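Local coordinates for protein GDP-perosamine synthase (Caulobacter crescentus, PDB 3BN1) that catalyses the pyridoxal phosphate-dependent transfer of an amino group from L-glutamate to GDP-4-keto-6-deoxy-D-mannose, giving GDP-perosamine for the O-antigen of the S-layer-bearing lipopolysaccharide, at residues 140-143 with 144-148; 165-169 with 170-174; 68-71 with 72-75. All coordinates share one frame; numbering follows the deposited sequence.

Contact 1: 140-143 with 144-148; sequences CDMD and PILEV
The first turn of helix 142-151, the crossover helix of a beta-alpha-beta unit between strands 127-130 and 155-159, brings Asp141 against Pro144 and Met142 against Leu146. Asp141 stands at the N-cap position and is the centre of an inverse gamma turn, closed by a weak bond from Met142 N back to Cys140 O. Its side chain makes no capping bond; with CG anti to the backbone N (chi1 -159°), it crosses that of Pro144 at about a right angle, OD2 3.5 Å from Pro144 CG. Two backbone bonds start the helix, Leu146 N to Met142 O at 2.7 Å and Glu147 N to Asp143 O, both close to the C=O direction. Over Asp141 O lies the Ile145 side chain, its CG1 3.1 Å from that oxygen, while its tip, CD1, reaches Cys140 CB at 3.8 Å. Met142, bent at chi2 and chi3, passes its SD near Ile145 CD1 (4.1 Å) and its CE near Leu146 CG (4.1 Å); both Met142 and Leu146 also touch Val156 of strand 155-159. The charged ends face other partners: Asp141 OD1 bonds Tyr168 OH, Asp143 OD2 pairs with Arg169, and Glu147 pairs with Arg151. Two carboxylates at a helix N-terminus would probably be stabilised by the helix dipole, and the facing hydroxyl and guanidinium should further favour ionisation.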
# COMPACT_ATOMS: atom_id res chain seq x y z
N CYS A 140 -7.92 -3.00 -25.36
CA CYS A 140 -7.09 -2.90 -26.55
C CYS A 140 -7.41 -4.06 -27.48
O CYS A 140 -8.13 -4.99 -27.11
CB CYS A 140 -5.63 -3.12 -26.16
SG CYS A 140 -5.02 -1.88 -24.96
N ASP A 141 -6.88 -3.98 -28.71
CA ASP A 141 -7.10 -5.05 -29.67
C ASP A 141 -6.25 -6.26 -29.33
O ASP A 141 -5.14 -6.46 -29.86
CB ASP A 141 -6.81 -4.56 -31.10
CG ASP A 141 -7.50 -5.45 -32.16
OD1 ASP A 141 -8.27 -6.38 -31.83
OD2 ASP A 141 -7.32 -5.18 -33.36
N MET A 142 -6.78 -7.03 -28.40
CA MET A 142 -6.06 -8.16 -27.81
C MET A 142 -5.55 -9.28 -28.65
O MET A 142 -4.44 -9.75 -28.47
CB MET A 142 -6.75 -8.68 -26.55
CG MET A 142 -6.88 -7.63 -25.47
SD MET A 142 -5.23 -7.04 -24.88
CE MET A 142 -4.43 -8.59 -24.26
N ASP A 143 -6.36 -9.69 -29.62
CA ASP A 143 -5.94 -10.81 -30.41
C ASP A 143 -4.63 -10.54 -31.12
O ASP A 143 -3.68 -11.30 -31.01
CB ASP A 143 -7.12 -11.23 -31.29
CG ASP A 143 -8.21 -12.00 -30.53
OD1 ASP A 143 -7.99 -12.34 -29.32
OD2 ASP A 143 -9.26 -12.27 -31.14
N PRO A 144 -4.49 -9.44 -31.84
CA PRO A 144 -3.20 -9.24 -32.51
C PRO A 144 -2.04 -9.14 -31.50
O PRO A 144 -0.90 -9.50 -31.78
CB PRO A 144 -3.37 -7.87 -33.22
CG PRO A 144 -4.76 -7.54 -33.12
CD PRO A 144 -5.55 -8.62 -32.44
N ILE A 145 -2.33 -8.58 -30.33
CA ILE A 145 -1.28 -8.36 -29.38
C ILE A 145 -0.86 -9.74 -28.81
O ILE A 145 0.32 -10.02 -28.56
CB ILE A 145 -1.84 -7.45 -28.25
CG1 ILE A 145 -2.24 -6.07 -28.74
CG2 ILE A 145 -0.91 -7.48 -27.01
CD1 ILE A 145 -2.77 -5.15 -27.62
N LEU A 146 -1.86 -10.57 -28.54
CA LEU A 146 -1.59 -11.93 -28.03
C LEU A 146 -0.88 -12.71 -29.14
O LEU A 146 0.07 -13.50 -28.88
CB LEU A 146 -2.89 -12.62 -27.63
CG LEU A 146 -3.53 -12.04 -26.36
CD1 LEU A 146 -4.90 -12.64 -26.17
CD2 LEU A 146 -2.66 -12.41 -25.11
N GLU A 147 -1.27 -12.44 -30.39
CA GLU A 147 -0.59 -13.11 -31.51
C GLU A 147 0.92 -12.82 -31.48
O GLU A 147 1.74 -13.76 -31.54
CB GLU A 147 -1.25 -12.76 -32.86
CG GLU A 147 -0.74 -13.60 -34.06
CD GLU A 147 0.70 -13.27 -34.53
OE1 GLU A 147 1.13 -12.10 -34.49
OE2 GLU A 147 1.42 -14.19 -34.98
N VAL A 148 1.29 -11.54 -31.36
CA VAL A 148 2.73 -11.19 -31.33
C VAL A 148 3.44 -11.81 -30.10
O VAL A 148 4.52 -12.43 -30.22
CB VAL A 148 2.90 -9.66 -31.36
CG1 VAL A 148 4.37 -9.25 -31.18
CG2 VAL A 148 2.40 -9.15 -32.65

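Contact 2: 165-169 with 170-174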
# COMPACT_ATOMS: atom_id res chain seq x y z
N GLY A 165 -15.50 -4.60 -16.09
CA GLY A 165 -16.74 -4.80 -16.81
C GLY A 165 -16.66 -4.84 -18.32
O GLY A 165 -17.64 -5.20 -18.96
N ALA A 166 -15.55 -4.38 -18.90
CA ALA A 166 -15.43 -4.33 -20.35
C ALA A 166 -15.28 -5.77 -20.87
O ALA A 166 -14.86 -6.67 -20.16
CB ALA A 166 -14.16 -3.40 -20.75
N THR A 167 -15.60 -5.99 -22.13
CA THR A 167 -15.43 -7.34 -22.69
C THR A 167 -14.81 -7.21 -24.09
O THR A 167 -14.88 -6.16 -24.75
CB THR A 167 -16.78 -8.12 -22.84
OG1 THR A 167 -17.65 -7.33 -23.67
CG2 THR A 167 -17.41 -8.40 -21.50
N TYR A 168 -14.28 -8.32 -24.57
CA TYR A 168 -13.61 -8.35 -25.85
C TYR A 168 -13.83 -9.75 -26.41
O TYR A 168 -13.42 -10.76 -25.81
CB TYR A 168 -12.10 -8.12 -25.61
CG TYR A 168 -11.27 -8.21 -26.86
CD1 TYR A 168 -11.06 -7.05 -27.64
CD2 TYR A 168 -10.73 -9.44 -27.31
CE1 TYR A 168 -10.36 -7.10 -28.84
CE2 TYR A 168 -9.99 -9.50 -28.53
CZ TYR A 168 -9.80 -8.32 -29.29
OH TYR A 168 -9.05 -8.35 -30.47
N ARG A 169 -14.47 -9.80 -27.56
CA ARG A 169 -14.72 -11.07 -28.22
C ARG A 169 -15.05 -12.24 -27.27
O ARG A 169 -14.47 -13.34 -27.33
CB ARG A 169 -13.57 -11.37 -29.17
CG ARG A 169 -13.45 -10.24 -30.21
CD ARG A 169 -12.29 -10.55 -31.10
NE ARG A 169 -12.04 -9.46 -32.08
CZ ARG A 169 -10.97 -9.38 -32.90
NH1 ARG A 169 -10.02 -10.32 -32.91
NH2 ARG A 169 -10.83 -8.35 -33.74
N GLY A 170 -16.00 -11.93 -26.39
CA GLY A 170 -16.65 -12.80 -25.42
C GLY A 170 -16.01 -13.00 -24.05
O GLY A 170 -16.46 -13.84 -23.24
N LYS A 171 -14.96 -12.22 -23.80
CA LYS A 171 -14.18 -12.33 -22.56
C LYS A 171 -14.17 -11.01 -21.84
O LYS A 171 -14.12 -9.97 -22.48
CB LYS A 171 -12.76 -12.70 -22.95
CG LYS A 171 -12.68 -14.11 -23.66
CD LYS A 171 -11.20 -14.45 -23.79
CE LYS A 171 -10.90 -15.81 -23.17
NZ LYS A 171 -10.09 -15.63 -21.93
N LYS A 172 -14.18 -11.06 -20.52
CA LYS A 172 -14.15 -9.86 -19.70
C LYS A 172 -12.71 -9.34 -19.61
O LYS A 172 -11.77 -10.13 -19.76
CB LYS A 172 -14.60 -10.27 -18.30
CG LYS A 172 -16.12 -10.19 -18.18
CD LYS A 172 -16.61 -8.87 -17.62
CE LYS A 172 -18.14 -8.87 -17.68
NZ LYS A 172 -18.68 -9.87 -16.68
N SER A 173 -12.53 -8.03 -19.39
CA SER A 173 -11.18 -7.48 -19.11
C SER A 173 -10.71 -8.33 -17.90
O SER A 173 -11.51 -8.78 -17.07
CB SER A 173 -11.30 -6.03 -18.59
OG SER A 173 -12.34 -5.98 -17.62
N GLY A 174 -9.41 -8.58 -17.82
CA GLY A 174 -8.85 -9.33 -16.72
C GLY A 174 -8.62 -10.80 -17.04
O GLY A 174 -7.80 -11.43 -16.37
O HOH W 1 -13.79 -6.92 -15.61
O HOH W 2 -17.64 -9.43 -25.99
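Gly165 meets Ser173 through a water, which accepts from Gly165 N and donates to Ser173 OG, an oxygen also bonded to Ala163. Next, Ala166 O takes the N-H of Ser173 at 2.8 Å, from well above the carbonyl plane, and lies 3.3 Å from Lys172 CA in a CA-H...O contact. Thr167 forms a non-hydrogen-bonded pair with Lys172, and the two side chains share one face: placed anti to its own carbonyl carbon, CG2 packs 3.9 Å from Lys172 CE. The lysine chain bends at chi2 over this methyl before its NZ reaches Tyr50 O. From Thr167 OG1, also hydrogen-bonded to Arg284 N, a second water leads to Gly170 N. Tyr168 and Lys171 make the hydrogen-bonded pair. Tyr168 N gives a 2.7 Å bond to Lys171 O in the carbonyl plane, whereas Lys171 N returns to Tyr168 O at 2.9 Å from 56° above it. Arg169 runs out extended to pair with Asp143, its CG 3.9 Å above one face of the Tyr168 ring; the tyrosine OH, bonded to Asp141, lies 3.2 Å above the guanidinium centre. Positive phi at Arg169 and Gly170 reverses the chain in a type I' turn, the tight two-residue connection characteristic of a short antiparallel beta hairpin.

Contact 3: 68-71 with 72-75; sequences LALV and AMGI
Four backbone hydrogen bonds join residues 68-71 to 72-75 where helix 62-72 ends. Two of them keep the helical spacing: Ala72 N bonds Leu68 O at 2.9 Å, with a nearly linear N-H...O angle of 171°, and Met73 N bonds Ala69 O at 2.9 Å. The other two change it. Ile75 N reaches back five residues to Leu70 O at 2.9 Å, and Gly74 N closes a shorter loop onto Val71 O at 2.7 Å, its donor standing 58° out of the carbonyl plane. Together with the positive phi of Gly74, these last bonds make a Schellman motif, which terminates the helix and turns the chain toward strand 80-84, the next strand along the chain. Apolar contact accompanies the turn. Leu70 CD2 meets Met73 CE at 3.7 Å and Ile75 CG1 at 3.9 Å, so one methyl touches side chains on both flanks of the glycine. Met73 runs back alongside the last turn; its CG lies 3.0 Å from Ala69 O, and the bend at chi3 (-80°) swings CE to Leu70. Beyond this patch, helix 90-98 receives Leu70, Val71 and Ile75 at Cys98, helix 203-213 meets Val71 and Ala72, and the side chain of Met73 rests on Leu155 and Ile157 of strand 155-159.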
# COMPACT_ATOMS: atom_id res chain seq x y z
N LEU A 68 3.17 -5.80 -7.80
CA LEU A 68 3.10 -7.15 -7.34
C LEU A 68 3.05 -8.15 -8.51
O LEU A 68 3.78 -9.15 -8.53
CB LEU A 68 1.86 -7.33 -6.46
CG LEU A 68 1.62 -8.74 -5.90
CD1 LEU A 68 2.83 -9.14 -5.00
CD2 LEU A 68 0.36 -8.68 -5.08
N ALA A 69 2.16 -7.94 -9.47
CA ALA A 69 2.05 -8.93 -10.56
C ALA A 69 3.37 -9.06 -11.36
O ALA A 69 3.79 -10.15 -11.79
CB ALA A 69 0.89 -8.49 -11.48
N LEU A 70 4.04 -7.93 -11.61
CA LEU A 70 5.29 -8.00 -12.40
C LEU A 70 6.33 -8.81 -11.62
O LEU A 70 7.06 -9.64 -12.15
CB LEU A 70 5.86 -6.61 -12.56
CG LEU A 70 5.01 -5.79 -13.53
CD1 LEU A 70 5.36 -4.29 -13.51
CD2 LEU A 70 4.96 -6.37 -14.98
N VAL A 71 6.43 -8.49 -10.33
CA VAL A 71 7.43 -9.20 -9.54
C VAL A 71 7.11 -10.70 -9.57
O VAL A 71 7.99 -11.53 -9.86
CB VAL A 71 7.53 -8.65 -8.12
CG1 VAL A 71 8.47 -9.55 -7.29
CG2 VAL A 71 8.09 -7.17 -8.13
N ALA A 72 5.84 -11.06 -9.36
CA ALA A 72 5.37 -12.46 -9.42
C ALA A 72 5.70 -13.13 -10.75
O ALA A 72 6.16 -14.26 -10.77
CB ALA A 72 3.88 -12.55 -9.20
N MET A 73 5.55 -12.42 -11.85
CA MET A 73 5.92 -12.98 -13.15
C MET A 73 7.43 -12.98 -13.32
O MET A 73 7.96 -13.37 -14.36
CB MET A 73 5.34 -12.16 -14.27
CG MET A 73 3.86 -12.02 -14.14
SD MET A 73 3.23 -11.45 -15.71
CE MET A 73 3.58 -9.80 -15.57
N GLY A 74 8.16 -12.54 -12.31
CA GLY A 74 9.60 -12.57 -12.43
C GLY A 74 10.25 -11.42 -13.20
O GLY A 74 11.41 -11.58 -13.55
N ILE A 75 9.60 -10.27 -13.39
CA ILE A 75 10.26 -9.12 -14.09
C ILE A 75 11.27 -8.45 -13.16
O ILE A 75 11.02 -8.26 -11.99
CB ILE A 75 9.25 -8.05 -14.55
CG1 ILE A 75 8.08 -8.72 -15.27
CG2 ILE A 75 9.91 -6.71 -15.15
CD1 ILE A 75 8.41 -9.32 -16.62

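Overall arrangement
Along the chain the order is contact 3, contact 1, contact 2, all within the one aminotransferase fold. Contacts 1 and 2 have centres 13 Å apart and touch directly, so the start of helix 142-151 and the hairpin formed by strands 167-168 and 171-172 are joined by polar bonds as well as packing. Contact 3 stands apart: its centre is about 21 Å from that of contact 1 and 23 Å from that of contact 2. Strand 155-159 of the seven-stranded mixed sheet nevertheless relates contacts 1 and 3, since side chains of both rest on it. The three thus illustrate a helix start, a hairpin and a helix end built into one pyridoxal phosphate-dependent enzyme.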